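Local coordinates for protein glycosyltransferase (Streptomyces halstedii, PDB 3WAD) that is a glycosyltransferase of the GT-B fold, with two Rossmann-like domains facing each other across a cleft, at residues Val7-Arg11 against Asp56-Met60. Numbering follows the deposited sequence.
Sequences VFANR and DLNIM
Leu57 meets Phe8 at the edge of the phenyl ring, its methyl CD2 lying near the ring plane 3.6 Å from Phe8 CD1, and this buried corner illustrates how two loops of a Rossmann-like domain can be joined by a few apolar groups and a water. The CG of Leu57 stands anti to the backbone N (chi1 176°), and this together with a chi2 of 64° brings CD2 to the ring. Separately, Leu57 CB faces Ala9 CB at 4.2 Å. Ile59 extends the row along the same ring edge, with CG1 4.3 Å from Phe8 CE1. The same CG1 comes within 3.1 Å of Ala9 O, an approach to be read with caution because the chi1 of Ile59, 17°, is nearly eclipsed.

Toward the outside the fit loosens and becomes polar. Ala9 O accepts a hydrogen bond from a water 2.7 Å away. The same water accepts from Ile59 N at 3.0 Å, bridging the two backbones where they do not bond directly. At this partly exposed margin Ile59 CD1 lies 3.7 Å from Asn10 ND2, the two side chains crossing at about a right angle, while Asn10 OD1 caps His13 N at the start of helix 11-16.

Segment 7-11 links the interior strand 2-6 to that helix, and segment 56-60 follows the edge strand 49-52; Asp38 holds the latter through Leu57 N and Asn58 N, and helix 89-106 adjoins the apolar corner with Met106 against Phe8 and Tyr105 against Leu57.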
loop_
_atom_site.group_PDB
_atom_site.type_symbol
_atom_site.label_atom_id
_atom_site.label_comp_id
_atom_site.label_asym_id
_atom_site.label_seq_id
_atom_site.Cartn_x
_atom_site.Cartn_y
_atom_site.Cartn_z
ATOM N N VAL B 7 -0.305 -14.666 -6.834
ATOM C CA VAL B 7 -1.367 -14.394 -7.816
ATOM C C VAL B 7 -0.711 -14.499 -9.197
ATOM O O VAL B 7 0.450 -14.061 -9.357
ATOM C CB VAL B 7 -2.088 -13.039 -7.519
ATOM C CG1 VAL B 7 -1.103 -11.894 -7.596
ATOM C CG2 VAL B 7 -3.214 -12.764 -8.534
ATOM N N PHE B 8 -1.401 -15.091 -10.193
ATOM C CA PHE B 8 -0.888 -15.071 -11.564
ATOM C C PHE B 8 -0.794 -13.596 -12.093
ATOM O O PHE B 8 -1.405 -12.710 -11.510
ATOM C CB PHE B 8 -1.665 -15.997 -12.535
ATOM C CG PHE B 8 -3.031 -15.475 -12.919
ATOM C CD1 PHE B 8 -3.223 -14.839 -14.160
ATOM C CD2 PHE B 8 -4.111 -15.514 -12.010
ATOM C CE1 PHE B 8 -4.524 -14.273 -14.505
ATOM C CE2 PHE B 8 -5.396 -15.006 -12.336
ATOM C CZ PHE B 8 -5.611 -14.404 -13.591
ATOM N N ALA B 9 -0.017 -13.343 -13.171
ATOM C CA ALA B 9 0.218 -11.966 -13.642
ATOM C C ALA B 9 -0.990 -11.352 -14.322
ATOM O O ALA B 9 -1.217 -11.477 -15.555
ATOM C CB ALA B 9 1.526 -11.866 -14.538
ATOM N N ASN B 10 -1.804 -10.678 -13.508
ATOM C CA ASN B 10 -3.034 -10.060 -13.982
ATOM C C ASN B 10 -3.309 -8.966 -13.001
ATOM O O ASN B 10 -3.457 -9.270 -11.810
ATOM C CB ASN B 10 -4.229 -11.048 -13.931
ATOM C CG ASN B 10 -5.556 -10.380 -14.368
ATOM O OD1 ASN B 10 -6.257 -9.720 -13.599
ATOM N ND2 ASN B 10 -5.891 -10.572 -15.612
ATOM N N ARG B 11 -3.443 -7.741 -13.474
ATOM C CA ARG B 11 -3.591 -6.621 -12.575
ATOM C C ARG B 11 -4.868 -6.655 -11.723
ATOM O O ARG B 11 -4.824 -6.200 -10.570
ATOM C CB ARG B 11 -3.500 -5.283 -13.327
ATOM C CG ARG B 11 -3.073 -4.057 -12.497
ATOM C CD ARG B 11 -2.489 -2.958 -13.461
ATOM N NE ARG B 11 -3.072 -3.106 -14.797
ATOM C CZ ARG B 11 -2.445 -3.590 -15.876
ATOM N NH1 ARG B 11 -1.162 -3.959 -15.830
ATOM N NH2 ARG B 11 -3.112 -3.702 -17.025
ATOM N N ASP B 56 7.650 -14.630 -17.740
ATOM C CA ASP B 56 6.525 -13.739 -18.045
ATOM C C ASP B 56 5.347 -14.609 -18.484
ATOM O O ASP B 56 5.517 -15.539 -19.305
ATOM C CB ASP B 56 6.846 -12.774 -19.215
ATOM C CG ASP B 56 7.797 -11.574 -18.807
ATOM O OD1 ASP B 56 8.266 -11.428 -17.635
ATOM O OD2 ASP B 56 8.076 -10.746 -19.691
ATOM N N LEU B 57 4.163 -14.304 -17.960
ATOM C CA LEU B 57 2.949 -14.981 -18.396
ATOM C C LEU B 57 2.437 -14.372 -19.700
ATOM O O LEU B 57 2.074 -15.109 -20.627
ATOM C CB LEU B 57 1.834 -14.965 -17.314
ATOM C CG LEU B 57 0.467 -15.557 -17.697
ATOM C CD1 LEU B 57 0.713 -17.067 -17.958
ATOM C CD2 LEU B 57 -0.579 -15.361 -16.575
ATOM N N ASN B 58 2.372 -13.039 -19.745
ATOM C CA ASN B 58 1.802 -12.277 -20.881
ATOM C C ASN B 58 0.385 -12.669 -21.249
ATOM O O ASN B 58 0.141 -12.863 -22.433
ATOM C CB ASN B 58 2.729 -12.445 -22.094
ATOM C CG ASN B 58 4.049 -11.769 -21.865
ATOM O OD1 ASN B 58 5.104 -12.376 -22.027
ATOM N ND2 ASN B 58 4.001 -10.511 -21.375
ATOM N N ILE B 59 -0.546 -12.742 -20.274
ATOM C CA ILE B 59 -1.836 -13.484 -20.472
ATOM C C ILE B 59 -2.711 -12.733 -21.432
ATOM O O ILE B 59 -3.796 -13.234 -21.806
ATOM C CB ILE B 59 -2.861 -13.662 -19.232
ATOM C CG1 ILE B 59 -2.624 -12.721 -18.046
ATOM C CG2 ILE B 59 -3.299 -15.132 -18.986
ATOM C CD1 ILE B 59 -3.319 -11.368 -18.164
ATOM N N MET B 60 -2.294 -11.517 -21.772
ATOM C CA MET B 60 -3.079 -10.724 -22.703
ATOM C C MET B 60 -2.882 -10.991 -24.230
ATOM O O MET B 60 -3.864 -10.947 -24.982
ATOM C CB MET B 60 -2.985 -9.253 -22.354
ATOM C CG MET B 60 -4.327 -8.689 -22.014
ATOM S SD MET B 60 -4.641 -7.297 -23.143
ATOM C CE MET B 60 -4.839 -8.041 -24.796
HETATM O O HOH W 1 0.368 -11.415 -17.768
#